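YfhH hypothetical protein (Bacillus subtilis, PDB 1SF9) is of unknown function but may act as a transcriptional regulator, and forms a homodimer. Local coordinates at residues A[37-51]-A[60-74]. Residues are numbered along the deposited sequence; the frame is centred on the assembly and turned at random. Where two conformers were deposited one is given.
Sequences LNTEIALLSEKARKA and LAVLERKITMAKAYL
With CG1 set anti to the carbonyl carbon (chi1 -71°) and the chain straight beyond it, Ile41 sends CD1 across to Leu74, where it meets CD1 tip to tip at 3.5 Å. The same first torsion, chi1 -71°, carries CG1 of Ile67 alongside CB of Leu44 at 3.5 Å; the two side chains run antiparallel, side by side. CG1 of Ile41 also lies 3.5 Å from CB of Ala70. Leu74 spreads its two branches: CD2 rests 3.7 Å from Leu37 CB, while CD1 also passes Asn38 OD1. Cutting Leu74 back to an alanine is likely to open a gap beside Leu37 CB and strip Ile41 CD1 of its closest partner across the seam, leaving it the looser contacts to Lys71 and Ala70. At the other end Ala48 is a knob in a hole made by Leu60, Leu63, Glu64 and Ile67, its CB 3.4 Å from Glu64 OE2. Leu63 lays CD1 3.7 Å from the backbone N of Ala48, and its CD2 meets CD2 of Leu44. Ser45, beside Ile67 CD1, turns OG back to Ile41 O (2.8 Å), above the carbonyl plane and on the face opposite Ser45 N, which satisfies the hydroxyl within its own helix. Helices 34-53 and 57-74 form an antiparallel hairpin, as the 157° between the segment axes (9.0 Å apart) indicates; helix 17-30 adds Tyr29 against Leu44 and Ala70. The seam is mainly aliphatic, touched by the Glu64 carboxylate and Asn38 amide oxygen, consistent with shape fit and methyl burial, rather than directional polar bonds, doing most of the holding.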
loop_
_atom_site.group_PDB
_atom_site.type_symbol
_atom_site.label_atom_id
_atom_site.label_comp_id
_atom_site.label_asym_id
_atom_site.label_seq_id
_atom_site.Cartn_x
_atom_site.Cartn_y
_atom_site.Cartn_z
ATOM N N LEU A 37 10.733 -10.201 1.953
ATOM C CA LEU A 37 9.990 -9.027 1.469
ATOM C C LEU A 37 10.933 -8.120 0.684
ATOM O O LEU A 37 10.587 -7.591 -0.367
ATOM C CB LEU A 37 9.390 -8.247 2.650
ATOM C CG LEU A 37 8.138 -8.888 3.223
ATOM C CD1 LEU A 37 7.810 -8.317 4.593
ATOM C CD2 LEU A 37 7.003 -8.683 2.227
ATOM N N ASN A 38 12.154 -7.954 1.193
ATOM C CA ASN A 38 13.113 -7.116 0.485
ATOM C C ASN A 38 13.434 -7.712 -0.883
ATOM O O ASN A 38 13.607 -6.969 -1.844
ATOM C CB ASN A 38 14.410 -6.965 1.282
ATOM C CG ASN A 38 14.254 -6.063 2.481
ATOM O OD1 ASN A 38 13.616 -5.025 2.407
ATOM N ND2 ASN A 38 14.863 -6.449 3.596
ATOM N N THR A 39 13.541 -9.037 -0.964
ATOM C CA THR A 39 13.828 -9.703 -2.246
ATOM C C THR A 39 12.662 -9.467 -3.207
ATOM O O THR A 39 12.856 -9.147 -4.370
ATOM C CB THR A 39 14.042 -11.210 -2.041
ATOM O OG1 THR A 39 15.176 -11.394 -1.189
ATOM C CG2 THR A 39 14.310 -11.905 -3.366
ATOM N N GLU A 40 11.447 -9.622 -2.700
ATOM C CA GLU A 40 10.232 -9.411 -3.499
ATOM C C GLU A 40 10.172 -7.983 -4.037
ATOM O O GLU A 40 9.860 -7.765 -5.213
ATOM C CB GLU A 40 8.996 -9.672 -2.637
ATOM C CG GLU A 40 7.668 -9.239 -3.267
ATOM C CD GLU A 40 7.223 -10.165 -4.373
ATOM O OE1 GLU A 40 6.083 -10.012 -4.883
ATOM O OE2 GLU A 40 8.017 -11.059 -4.733
ATOM N N ILE A 41 10.473 -7.012 -3.180
ATOM C CA ILE A 41 10.447 -5.612 -3.576
ATOM C C ILE A 41 11.520 -5.332 -4.629
ATOM O O ILE A 41 11.292 -4.602 -5.579
ATOM C CB ILE A 41 10.618 -4.682 -2.348
ATOM C CG1 ILE A 41 9.339 -4.746 -1.499
ATOM C CG2 ILE A 41 10.848 -3.218 -2.790
ATOM C CD1 ILE A 41 9.500 -4.206 -0.096
ATOM N N ALA A 42 12.693 -5.945 -4.478
ATOM C CA ALA A 42 13.745 -5.733 -5.476
ATOM C C ALA A 42 13.322 -6.285 -6.834
ATOM O O ALA A 42 13.554 -5.651 -7.869
ATOM C CB ALA A 42 15.051 -6.410 -5.004
ATOM N N LEU A 43 12.717 -7.474 -6.845
ATOM C CA LEU A 43 12.277 -8.083 -8.091
ATOM C C LEU A 43 11.170 -7.244 -8.731
ATOM O O LEU A 43 11.179 -7.009 -9.936
ATOM C CB LEU A 43 11.788 -9.499 -7.846
ATOM C CG LEU A 43 12.897 -10.503 -7.503
ATOM C CD1 LEU A 43 12.313 -11.881 -7.220
ATOM C CD2 LEU A 43 13.881 -10.578 -8.670
ATOM N N LEU A 44 10.218 -6.794 -7.918
ATOM C CA LEU A 44 9.141 -5.961 -8.448
ATOM C C LEU A 44 9.689 -4.648 -9.006
ATOM O O LEU A 44 9.227 -4.171 -10.053
ATOM C CB LEU A 44 8.105 -5.657 -7.370
ATOM C CG LEU A 44 7.235 -6.831 -6.940
ATOM C CD1 LEU A 44 6.499 -6.456 -5.662
ATOM C CD2 LEU A 44 6.234 -7.199 -8.023
ATOM N N SER A 45 10.668 -4.081 -8.314
ATOM C CA SER A 45 11.264 -2.814 -8.722
ATOM C C SER A 45 12.000 -2.948 -10.032
ATOM O O SER A 45 11.972 -2.034 -10.850
ATOM C CB SER A 45 12.197 -2.281 -7.647
ATOM O OG SER A 45 11.460 -1.994 -6.471
ATOM N N GLU A 46 12.675 -4.081 -10.236
ATOM C CA GLU A 46 13.373 -4.280 -11.512
ATOM C C GLU A 46 12.343 -4.395 -12.647
ATOM O O GLU A 46 12.554 -3.855 -13.731
ATOM C CB GLU A 46 14.248 -5.534 -11.471
ATOM C CG GLU A 46 15.113 -5.683 -12.714
ATOM C CD GLU A 46 16.230 -4.640 -12.809
ATOM O OE1 GLU A 46 16.797 -4.491 -13.916
ATOM O OE2 GLU A 46 16.554 -3.981 -11.792
ATOM N N LYS A 47 11.231 -5.085 -12.411
ATOM C CA LYS A 47 10.214 -5.198 -13.454
ATOM C C LYS A 47 9.590 -3.826 -13.725
ATOM O O LYS A 47 9.251 -3.511 -14.873
ATOM C CB LYS A 47 9.115 -6.188 -13.058
ATOM C CG LYS A 47 9.604 -7.624 -13.009
ATOM C CD LYS A 47 8.504 -8.600 -12.585
ATOM C CE LYS A 47 9.060 -10.032 -12.499
ATOM N NZ LYS A 47 8.011 -10.956 -12.000
ATOM N N ALA A 48 9.441 -3.023 -12.678
ATOM C CA ALA A 48 8.835 -1.692 -12.831
ATOM C C ALA A 48 9.765 -0.789 -13.625
ATOM O O ALA A 48 9.321 0.015 -14.459
ATOM C CB ALA A 48 8.536 -1.068 -11.460
ATOM N N ARG A 49 11.061 -0.917 -13.379
ATOM C CA ARG A 49 12.031 -0.099 -14.090
ATOM C C ARG A 49 11.916 -0.387 -15.569
ATOM O O ARG A 49 11.949 0.526 -16.393
ATOM C CB ARG A 49 13.452 -0.413 -13.623
ATOM C CG ARG A 49 14.509 0.285 -14.449
ATOM C CD ARG A 49 15.832 0.332 -13.722
ATOM N NE ARG A 49 15.741 1.124 -12.499
ATOM C CZ ARG A 49 15.525 0.614 -11.290
ATOM N NH1 ARG A 49 15.449 1.414 -10.234
ATOM N NH2 ARG A 49 15.414 -0.699 -11.131
ATOM N N LYS A 50 11.774 -1.658 -15.912
ATOM C CA LYS A 50 11.658 -2.016 -17.308
ATOM C C LYS A 50 10.364 -1.485 -17.900
ATOM O O LYS A 50 10.359 -0.977 -19.016
ATOM C CB LYS A 50 11.787 -3.522 -17.480
ATOM C CG LYS A 50 13.245 -3.952 -17.367
ATOM C CD LYS A 50 13.433 -5.232 -16.572
ATOM C CE LYS A 50 13.263 -6.463 -17.432
ATOM N NZ LYS A 50 13.653 -7.676 -16.665
ATOM N N ALA A 51 9.265 -1.562 -17.154
ATOM C CA ALA A 51 8.024 -1.017 -17.695
ATOM C C ALA A 51 8.164 0.499 -17.888
ATOM O O ALA A 51 7.681 1.054 -18.882
ATOM C CB ALA A 51 6.854 -1.315 -16.755
ATOM N N LEU A 60 3.236 -0.586 -15.280
ATOM C CA LEU A 60 4.043 0.080 -14.276
ATOM C C LEU A 60 3.160 0.340 -13.055
ATOM O O LEU A 60 3.582 0.144 -11.922
ATOM C CB LEU A 60 4.596 1.414 -14.797
ATOM C CG LEU A 60 5.281 2.366 -13.823
ATOM C CD1 LEU A 60 6.484 1.649 -13.157
ATOM C CD2 LEU A 60 5.771 3.629 -14.575
ATOM N N ALA A 61 1.923 0.768 -13.290
ATOM C CA ALA A 61 1.037 1.069 -12.172
ATOM C C ALA A 61 0.678 -0.177 -11.365
ATOM O O ALA A 61 0.620 -0.120 -10.142
ATOM C CB ALA A 61 -0.247 1.768 -12.687
ATOM N N VAL A 62 0.444 -1.290 -12.045
ATOM C CA VAL A 62 0.118 -2.540 -11.346
ATOM C C VAL A 62 1.293 -2.942 -10.451
ATOM O O VAL A 62 1.103 -3.297 -9.293
ATOM C CB VAL A 62 -0.146 -3.673 -12.357
ATOM C CG1 VAL A 62 -0.196 -5.023 -11.655
ATOM C CG2 VAL A 62 -1.452 -3.425 -13.072
ATOM N N LEU A 63 2.504 -2.859 -10.991
ATOM C CA LEU A 63 3.710 -3.217 -10.232
ATOM C C LEU A 63 3.909 -2.264 -9.068
ATOM O O LEU A 63 4.230 -2.696 -7.972
ATOM C CB LEU A 63 4.947 -3.181 -11.139
ATOM C CG LEU A 63 4.986 -4.334 -12.151
ATOM C CD1 LEU A 63 5.965 -4.006 -13.285
ATOM C CD2 LEU A 63 5.418 -5.621 -11.431
ATOM N N GLU A 64 3.690 -0.962 -9.280
ATOM C CA GLU A 64 3.903 -0.025 -8.175
ATOM C C GLU A 64 2.871 -0.223 -7.079
ATOM O O GLU A 64 3.181 -0.022 -5.925
ATOM C CB GLU A 64 3.880 1.431 -8.649
ATOM C CG GLU A 64 5.085 1.793 -9.553
ATOM C CD GLU A 64 6.423 1.683 -8.854
ATOM O OE1 GLU A 64 6.462 1.735 -7.609
ATOM O OE2 GLU A 64 7.454 1.557 -9.565
ATOM N N ARG A 65 1.649 -0.609 -7.423
ATOM C CA ARG A 65 0.698 -0.866 -6.346
ATOM C C ARG A 65 1.156 -2.078 -5.530
ATOM O O ARG A 65 0.958 -2.103 -4.316
ATOM C CB ARG A 65 -0.714 -1.080 -6.885
ATOM C CG ARG A 65 -1.321 0.266 -7.310
ATOM C CD ARG A 65 -2.797 0.194 -7.681
ATOM N NE ARG A 65 -3.087 -0.592 -8.875
ATOM C CZ ARG A 65 -3.081 -0.107 -10.120
ATOM N NH1 ARG A 65 -3.377 -0.896 -11.139
ATOM N NH2 ARG A 65 -2.761 1.163 -10.348
ATOM N N LYS A 66 1.724 -3.090 -6.190
ATOM C CA LYS A 66 2.226 -4.254 -5.453
ATOM C C LYS A 66 3.397 -3.864 -4.557
ATOM O O LYS A 66 3.515 -4.352 -3.432
ATOM C CB LYS A 66 2.671 -5.364 -6.399
ATOM C CG LYS A 66 1.524 -5.983 -7.139
ATOM C CD LYS A 66 1.955 -7.174 -7.956
ATOM C CE LYS A 66 0.746 -7.829 -8.613
ATOM N NZ LYS A 66 -0.087 -8.542 -7.605
ATOM N N ILE A 67 4.270 -2.991 -5.056
ATOM C CA ILE A 67 5.423 -2.537 -4.271
ATOM C C ILE A 67 4.954 -1.782 -3.030
ATOM O O ILE A 67 5.438 -2.011 -1.920
ATOM C CB ILE A 67 6.358 -1.639 -5.129
ATOM C CG1 ILE A 67 7.072 -2.520 -6.153
ATOM C CG2 ILE A 67 7.363 -0.919 -4.251
ATOM C CD1 ILE A 67 7.670 -1.720 -7.313
ATOM N N THR A 68 3.989 -0.886 -3.218
ATOM C CA THR A 68 3.459 -0.132 -2.097
ATOM C C THR A 68 2.938 -1.092 -1.039
ATOM O O THR A 68 3.126 -0.874 0.158
ATOM C CB THR A 68 2.327 0.793 -2.571
ATOM O OG1 THR A 68 2.872 1.782 -3.442
ATOM C CG2 THR A 68 1.643 1.472 -1.377
ATOM N N MET A 69 2.305 -2.171 -1.476
ATOM C CA MET A 69 1.778 -3.132 -0.510
ATOM C C MET A 69 2.870 -3.915 0.174
ATOM O O MET A 69 2.850 -4.088 1.394
ATOM C CB MET A 69 0.790 -4.076 -1.183
ATOM C CG MET A 69 -0.498 -3.408 -1.492
ATOM S SD MET A 69 -1.301 -2.726 -0.003
ATOM C CE MET A 69 -1.299 -4.118 1.066
ATOM N N ALA A 70 3.839 -4.388 -0.600
ATOM C CA ALA A 70 4.937 -5.153 -0.004
ATOM C C ALA A 70 5.651 -4.304 1.040
ATOM O O ALA A 70 6.026 -4.794 2.120
ATOM C CB ALA A 70 5.929 -5.616 -1.091
ATOM N N LYS A 71 5.858 -3.034 0.724
ATOM C CA LYS A 71 6.522 -2.131 1.657
ATOM C C LYS A 71 5.733 -1.992 2.955
ATOM O O LYS A 71 6.316 -1.811 4.016
ATOM C CB LYS A 71 6.709 -0.737 1.035
ATOM C CG LYS A 71 7.844 -0.681 0.023
ATOM C CD LYS A 71 8.064 0.736 -0.521
ATOM C CE LYS A 71 9.220 0.722 -1.520
ATOM N NZ LYS A 71 9.476 2.062 -2.151
ATOM N N ALA A 72 4.411 -2.070 2.879
ATOM C CA ALA A 72 3.633 -1.934 4.109
ATOM C C ALA A 72 3.892 -3.130 5.036
ATOM O O ALA A 72 3.800 -3.001 6.249
ATOM C CB ALA A 72 2.138 -1.790 3.782
ATOM N N TYR A 73 4.231 -4.287 4.468
ATOM C CA TYR A 73 4.507 -5.467 5.286
ATOM C C TYR A 73 5.854 -5.431 5.979
ATOM O O TYR A 73 6.091 -6.203 6.904
ATOM C CB TYR A 73 4.366 -6.750 4.454
ATOM C CG TYR A 73 2.926 -7.171 4.278
ATOM C CD1 TYR A 73 2.152 -6.666 3.217
ATOM C CD2 TYR A 73 2.305 -8.029 5.194
ATOM C CE1 TYR A 73 0.811 -6.994 3.085
ATOM C CE2 TYR A 73 0.961 -8.371 5.059
ATOM C CZ TYR A 73 0.221 -7.843 4.002
ATOM O OH TYR A 73 -1.107 -8.151 3.914
ATOM N N LEU A 74 6.738 -4.542 5.535
ATOM C CA LEU A 74 8.053 -4.378 6.161
ATOM C C LEU A 74 7.956 -3.472 7.374
ATOM O O LEU A 74 8.787 -3.529 8.276
ATOM C CB LEU A 74 9.030 -3.730 5.189
ATOM C CG LEU A 74 9.724 -4.657 4.199
ATOM C CD1 LEU A 74 10.567 -3.809 3.247
ATOM C CD2 LEU A 74 10.619 -5.644 4.962
#